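Local coordinates for protein Endonuclease/exonuclease/phosphatase (Beutenbergia cavernae DSM 12333, PDB 4RUW) that belongs to the endonuclease/exonuclease/phosphatase family, with a DNase I-like sandwich domain followed by an Ig-like domain, and carries a bound zinc ion, at residues A[155-166]-A[179-189]. Numbering follows the deposited sequence.
Sequences HPFVGGGVVVPL and RSLLTVTVDVP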
ATOM      1  N   HIS A 155      -8.115 -14.446 -12.456  1.00 14.03           N
ATOM      2  CA  HIS A 155      -7.112 -15.466 -12.740  1.00 14.35           C
ATOM      3  C   HIS A 155      -7.044 -16.465 -11.597  1.00 13.94           C
ATOM      4  O   HIS A 155      -7.251 -16.108 -10.446  1.00 14.67           O
ATOM      5  CB  HIS A 155      -5.761 -14.795 -12.965  1.00 15.65           C
ATOM      6  CG  HIS A 155      -5.829 -13.656 -13.923  1.00 15.73           C
ATOM      7  ND1 HIS A 155      -6.160 -13.829 -15.250  1.00 17.06           N
ATOM      8  CD2 HIS A 155      -5.681 -12.323 -13.744  1.00 16.79           C
ATOM      9  CE1 HIS A 155      -6.169 -12.655 -15.853  1.00 16.59           C
ATOM     10  NE2 HIS A 155      -5.884 -11.722 -14.961  1.00 17.12           N
ATOM     11  N   PRO A 156      -6.774 -17.737 -11.913  1.00 14.65           N
ATOM     12  CA  PRO A 156      -6.850 -18.774 -10.881  1.00 15.60           C
ATOM     13  C   PRO A 156      -5.812 -18.630  -9.778  1.00 14.34           C
ATOM     14  O   PRO A 156      -4.721 -18.090  -9.976  1.00 15.32           O
ATOM     15  CB  PRO A 156      -6.616 -20.075 -11.665  1.00 17.52           C
ATOM     16  CG  PRO A 156      -5.925 -19.661 -12.893  1.00 19.31           C
ATOM     17  CD  PRO A 156      -6.425 -18.287 -13.229  1.00 16.56           C
ATOM     18  N   PHE A 157      -6.176 -19.121  -8.601  1.00 15.34           N
ATOM     19  CA  PHE A 157      -5.256 -19.199  -7.482  1.00 15.34           C
ATOM     20  C   PHE A 157      -4.336 -20.406  -7.643  1.00 16.55           C
ATOM     21  O   PHE A 157      -4.704 -21.403  -8.268  1.00 18.59           O
ATOM     22  CB  PHE A 157      -6.025 -19.341  -6.169  1.00 15.55           C
ATOM     23  CG  PHE A 157      -6.911 -18.170  -5.844  1.00 15.75           C
ATOM     24  CD1 PHE A 157      -6.521 -16.873  -6.132  1.00 16.90           C
ATOM     25  CD2 PHE A 157      -8.134 -18.371  -5.227  1.00 17.05           C
ATOM     26  CE1 PHE A 157      -7.344 -15.802  -5.815  1.00 17.80           C
ATOM     27  CE2 PHE A 157      -8.959 -17.309  -4.911  1.00 17.59           C
ATOM     28  CZ  PHE A 157      -8.563 -16.022  -5.206  1.00 16.97           C
ATOM     29  N   VAL A 158      -3.139 -20.303  -7.076  1.00 16.06           N
ATOM     30  CA  VAL A 158      -2.233 -21.433  -6.948  1.00 17.33           C
ATOM     31  C   VAL A 158      -2.238 -21.802  -5.472  1.00 18.26           C
ATOM     32  O   VAL A 158      -1.734 -21.049  -4.633  1.00 19.42           O
ATOM     33  CB  VAL A 158      -0.806 -21.062  -7.393  1.00 18.82           C
ATOM     34  CG1 VAL A 158       0.123 -22.276  -7.295  1.00 20.98           C
ATOM     35  CG2 VAL A 158      -0.828 -20.488  -8.805  1.00 20.31           C
ATOM     36  N   GLY A 159      -2.828 -22.946  -5.143  1.00 20.11           N
ATOM     37  CA  GLY A 159      -3.073 -23.279  -3.754  1.00 20.75           C
ATOM     38  C   GLY A 159      -4.214 -22.427  -3.227  1.00 20.94           C
ATOM     39  O   GLY A 159      -5.023 -21.915  -4.000  1.00 23.23           O
ATOM     40  N   GLY A 160      -4.282 -22.271  -1.911  1.00 20.66           N
ATOM     41  CA  GLY A 160      -5.371 -21.534  -1.295  1.00 19.71           C
ATOM     42  C   GLY A 160      -4.906 -20.319  -0.519  1.00 18.20           C
ATOM     43  O   GLY A 160      -3.710 -20.013  -0.460  1.00 18.90           O
ATOM     44  N   GLY A 161      -5.857 -19.611   0.072  1.00 16.52           N
ATOM     45  CA  GLY A 161      -5.527 -18.462   0.891  1.00 15.82           C
ATOM     46  C   GLY A 161      -5.061 -18.874   2.274  1.00 15.27           C
ATOM     47  O   GLY A 161      -5.529 -19.873   2.827  1.00 17.19           O
ATOM     48  N   VAL A 162      -4.132 -18.098   2.826  1.00 14.67           N
ATOM     49  CA  VAL A 162      -3.641 -18.315   4.179  1.00 14.22           C
ATOM     50  C   VAL A 162      -3.837 -17.031   4.973  1.00 12.71           C
ATOM     51  O   VAL A 162      -3.476 -15.936   4.515  1.00 13.41           O
ATOM     52  CB  VAL A 162      -2.149 -18.701   4.174  1.00 15.74           C
ATOM     53  CG1 VAL A 162      -1.593 -18.761   5.597  1.00 17.12           C
ATOM     54  CG2 VAL A 162      -1.941 -20.029   3.436  1.00 17.12           C
ATOM     55  N   VAL A 163      -4.432 -17.165   6.149  1.00 12.40           N
ATOM     56  CA  VAL A 163      -4.737 -16.028   7.004  1.00 12.85           C
ATOM     57  C   VAL A 163      -3.802 -16.017   8.203  1.00 12.09           C
ATOM     58  O   VAL A 163      -3.659 -17.031   8.903  1.00 14.08           O
ATOM     59  CB  VAL A 163      -6.194 -16.058   7.487  1.00 13.59           C
ATOM     60  CG1 VAL A 163      -6.451 -14.927   8.488  1.00 15.57           C
ATOM     61  CG2 VAL A 163      -7.139 -15.953   6.296  1.00 15.47           C
ATOM     62  N   VAL A 164      -3.160 -14.876   8.423  1.00 12.60           N
ATOM     63  CA  VAL A 164      -2.246 -14.681   9.544  1.00 13.22           C
ATOM     64  C   VAL A 164      -2.840 -13.632  10.479  1.00 12.40           C
ATOM     65  O   VAL A 164      -3.066 -12.497  10.075  1.00 12.77           O
ATOM     66  CB  VAL A 164      -0.861 -14.235   9.033  1.00 14.55           C
ATOM     67  CG1 VAL A 164       0.030 -13.761  10.165  1.00 16.65           C
ATOM     68  CG2 VAL A 164      -0.195 -15.369   8.265  1.00 15.67           C
ATOM     69  N   PRO A 165      -3.110 -14.011  11.734  1.00 13.51           N
ATOM     70  CA  PRO A 165      -3.698 -13.047  12.669  1.00 14.23           C
ATOM     71  C   PRO A 165      -2.725 -11.928  13.019  1.00 13.30           C
ATOM     72  O   PRO A 165      -1.519 -12.169  13.120  1.00 14.90           O
ATOM     73  CB  PRO A 165      -3.985 -13.900  13.906  1.00 16.03           C
ATOM     74  CG  PRO A 165      -3.008 -15.043  13.818  1.00 18.26           C
ATOM     75  CD  PRO A 165      -2.880 -15.331  12.353  1.00 16.00           C
ATOM     76  N   LEU A 166      -3.245 -10.724  13.220  1.00 12.69           N
ATOM     77  CA  LEU A 166      -2.424  -9.582  13.592  1.00 13.63           C
ATOM     78  C   LEU A 166      -2.916  -9.087  14.953  1.00 16.88           C
ATOM     79  O   LEU A 166      -4.106  -8.933  15.154  1.00 22.67           O
ATOM     80  CB  LEU A 166      -2.523  -8.490  12.518  1.00 13.76           C
ATOM     81  CG  LEU A 166      -2.092  -8.912  11.108  1.00 12.97           C
ATOM     82  CD1 LEU A 166      -2.397  -7.815  10.101  1.00 14.15           C
ATOM     83  CD2 LEU A 166      -0.619  -9.278  11.054  1.00 14.18           C
ATOM     84  N   ARG A 179      -7.794  -7.953  13.412  1.00 12.31           N
ATOM     85  CA  ARG A 179      -7.137  -7.670  12.133  1.00 12.13           C
ATOM     86  C   ARG A 179      -6.387  -8.910  11.679  1.00 11.72           C
ATOM     87  O   ARG A 179      -5.904  -9.695  12.510  1.00 12.75           O
ATOM     88  CB  ARG A 179      -6.136  -6.518  12.288  1.00 12.48           C
ATOM     89  CG  ARG A 179      -6.729  -5.242  12.874  1.00 13.34           C
ATOM     90  CD  ARG A 179      -7.835  -4.659  12.024  1.00 13.89           C
ATOM     91  NE  ARG A 179      -8.391  -3.475  12.666  1.00 14.36           N
ATOM     92  CZ  ARG A 179      -9.302  -2.682  12.118  1.00 16.09           C
ATOM     93  NH1 ARG A 179      -9.757  -2.951  10.903  1.00 18.20           N
ATOM     94  NH2 ARG A 179      -9.741  -1.617  12.779  1.00 17.61           N
ATOM     95  N   SER A 180      -6.262  -9.100  10.370  1.00 11.42           N
ATOM     96  CA  SER A 180      -5.451 -10.201   9.859  1.00 11.05           C
ATOM     97  C   SER A 180      -4.909  -9.901   8.474  1.00 11.49           C
ATOM     98  O   SER A 180      -5.333  -8.941   7.817  1.00 12.19           O
ATOM     99  CB  SER A 180      -6.244 -11.510   9.838  1.00 12.67           C
ATOM    100  OG  SER A 180      -7.268 -11.467   8.857  1.00 13.13           O
ATOM    101  N   LEU A 181      -3.965 -10.731   8.048  1.00 11.93           N
ATOM    102  CA  LEU A 181      -3.370 -10.676   6.725  1.00 11.47           C
ATOM    103  C   LEU A 181      -3.832 -11.893   5.937  1.00 11.62           C
ATOM    104  O   LEU A 181      -3.793 -13.014   6.453  1.00 12.76           O
ATOM    105  CB  LEU A 181      -1.852 -10.709   6.863  1.00 12.76           C
ATOM    106  CG  LEU A 181      -1.047 -10.993   5.600  1.00 13.62           C
ATOM    107  CD1 LEU A 181      -1.133  -9.838   4.630  1.00 15.42           C
ATOM    108  CD2 LEU A 181       0.395 -11.308   5.950  1.00 14.35           C
ATOM    109  N   LEU A 182      -4.286 -11.668   4.704  1.00 11.45           N
ATOM    110  CA  LEU A 182      -4.655 -12.743   3.790  1.00 11.68           C
ATOM    111  C   LEU A 182      -3.634 -12.795   2.660  1.00 11.76           C
ATOM    112  O   LEU A 182      -3.366 -11.787   2.018  1.00 12.71           O
ATOM    113  CB  LEU A 182      -6.047 -12.494   3.209  1.00 11.85           C
ATOM    114  CG  LEU A 182      -6.466 -13.396   2.047  1.00 12.95           C
ATOM    115  CD1 LEU A 182      -6.465 -14.864   2.469  1.00 14.55           C
ATOM    116  CD2 LEU A 182      -7.823 -12.975   1.507  1.00 14.12           C
ATOM    117  N   THR A 183      -3.063 -13.973   2.419  1.00 11.98           N
ATOM    118  CA  THR A 183      -2.108 -14.140   1.333  1.00 12.68           C
ATOM    119  C   THR A 183      -2.577 -15.239   0.393  1.00 12.61           C
ATOM    120  O   THR A 183      -2.938 -16.328   0.835  1.00 13.67           O
ATOM    121  CB  THR A 183      -0.704 -14.486   1.882  1.00 13.71           C
ATOM    122  OG1 THR A 183      -0.256 -13.416   2.724  1.00 14.07           O
ATOM    123  CG2 THR A 183       0.289 -14.708   0.750  1.00 15.08           C
ATOM    124  N   VAL A 184      -2.569 -14.949  -0.904  1.00 12.71           N
ATOM    125  CA  VAL A 184      -2.908 -15.944  -1.905  1.00 13.66           C
ATOM    126  C   VAL A 184      -2.101 -15.677  -3.168  1.00 13.03           C
ATOM    127  O   VAL A 184      -1.805 -14.537  -3.492  1.00 14.53           O
ATOM    128  CB  VAL A 184      -4.426 -15.964  -2.189  1.00 16.48           C
ATOM    129  CG1 VAL A 184      -4.884 -14.674  -2.863  1.00 17.51           C
ATOM    130  CG2 VAL A 184      -4.810 -17.209  -2.988  1.00 18.86           C
ATOM    131  N   THR A 185      -1.714 -16.738  -3.861  1.00 13.16           N
ATOM    132  CA  THR A 185      -0.981 -16.602  -5.105  1.00 13.21           C
ATOM    133  C   THR A 185      -1.938 -16.684  -6.279  1.00 12.94           C
ATOM    134  O   THR A 185      -2.783 -17.587  -6.339  1.00 13.74           O
ATOM    135  CB  THR A 185       0.093 -17.688  -5.231  1.00 14.40           C
ATOM    136  OG1 THR A 185       1.021 -17.533  -4.157  1.00 15.87           O
ATOM    137  CG2 THR A 185       0.827 -17.575  -6.547  1.00 15.75           C
ATOM    138  N   VAL A 186      -1.809 -15.736  -7.203  0.67 12.80           N
ATOM    139  CA  VAL A 186      -2.605 -15.726  -8.422  0.67 12.72           C
ATOM    140  C   VAL A 186      -1.712 -16.047  -9.621  0.67 12.97           C
ATOM    141  O   VAL A 186      -0.603 -15.520  -9.731  0.67 13.77           O
ATOM    142  CB  VAL A 186      -3.247 -14.341  -8.621  0.67 14.46           C
ATOM    143  CG1 VAL A 186      -4.027 -14.291  -9.917  0.67 17.08           C
ATOM    144  CG2 VAL A 186      -4.152 -14.006  -7.444  0.67 13.86           C
ATOM    145  N   ASP A 187      -2.180 -16.926 -10.504  1.00 13.43           N
ATOM    146  CA  ASP A 187      -1.428 -17.278 -11.704  1.00 14.10           C
ATOM    147  C   ASP A 187      -1.924 -16.438 -12.879  1.00 13.78           C
ATOM    148  O   ASP A 187      -2.968 -16.724 -13.466  1.00 15.23           O
ATOM    149  CB  ASP A 187      -1.571 -18.768 -12.000  1.00 15.33           C
ATOM    150  CG  ASP A 187      -0.708 -19.212 -13.154  1.00 17.31           C
ATOM    151  OD1 ASP A 187       0.144 -18.420 -13.613  1.00 17.79           O
ATOM    152  OD2 ASP A 187      -0.877 -20.361 -13.607  1.00 19.51           O
ATOM    153  N   VAL A 188      -1.191 -15.377 -13.191  1.00 14.87           N
ATOM    154  CA  VAL A 188      -1.629 -14.408 -14.183  1.00 15.63           C
ATOM    155  C   VAL A 188      -1.032 -14.730 -15.553  1.00 15.24           C
ATOM    156  O   VAL A 188       0.188 -14.791 -15.706  1.00 15.42           O
ATOM    157  CB  VAL A 188      -1.201 -12.993 -13.773  1.00 16.56           C
ATOM    158  CG1 VAL A 188      -1.697 -11.973 -14.781  1.00 18.28           C
ATOM    159  CG2 VAL A 188      -1.715 -12.670 -12.372  1.00 17.33           C
ATOM    160  N   PRO A 189      -1.889 -14.944 -16.563  1.00 17.52           N
ATOM    161  CA  PRO A 189      -1.394 -15.239 -17.914  1.00 18.75           C
ATOM    162  C   PRO A 189      -0.404 -14.177 -18.387  1.00 18.15           C
ATOM    163  O   PRO A 189      -0.691 -12.982 -18.284  1.00 19.39           O
ATOM    164  CB  PRO A 189      -2.667 -15.201 -18.768  1.00 20.77           C
ATOM    165  CG  PRO A 189      -3.761 -15.541 -17.808  1.00 22.24           C
ATOM    166  CD  PRO A 189      -3.361 -14.929 -16.500  1.00 20.31           C
TER
HETATM  167  O   HOH W   1      -1.900 -19.364  -2.596  1.00 20.04           O
HETATM  168  O   HOH W   2      -0.850 -18.389   0.535  1.00 19.44           O
HETATM  169  O   HOH W   3      -1.000 -14.447   5.123  1.00 16.15           O
HETATM  170  O   HOH W   4      -6.274  -7.786  16.119  1.00 16.47           O
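V162 and V164 each exchange a pair of backbone hydrogen bonds, with T183 and L181 respectively, so that 160-166 runs antiparallel to 179-188, the short strand axes at 155°. The ladder is interrupted where the chain turns a corner at V158 and G159, and a water bridges the two strands there, within hydrogen-bonding distance of V158 O and G160 O and accepting from T185 N. Beyond it pairing resumes: D187 N reaches P156 O at 2.8 Å in a nearly straight bond, and V158 N binds T185 O from above the carbonyl plane. On the face that carries F157 and V186, the phenyl ring lies across V184, which points toward the facing strand and whose CG2 sits 3.9 Å from the F157 ring centroid in a CH-pi contact; V186 CG2 meets the same ring at its edge. V184 presents this methyl because CG2 is anti to the backbone N, while CG1 stands between N and the carbonyl carbon (chi1 67°). Farther along this face, V163 CG1 rests 3.6 Å from S180 OG, a hydroxyl bonded to L130 O. H155 takes V188 CG1 over one ring face, and its NE2 is held by D90. Strand 157-166 is the outermost of its sheet, and 179-188 pairs on its other side with 192-200. F157, S180 and L182 face strand 125-133 of the second sheet of the sandwich, whereas L166 packs on helix 207-222.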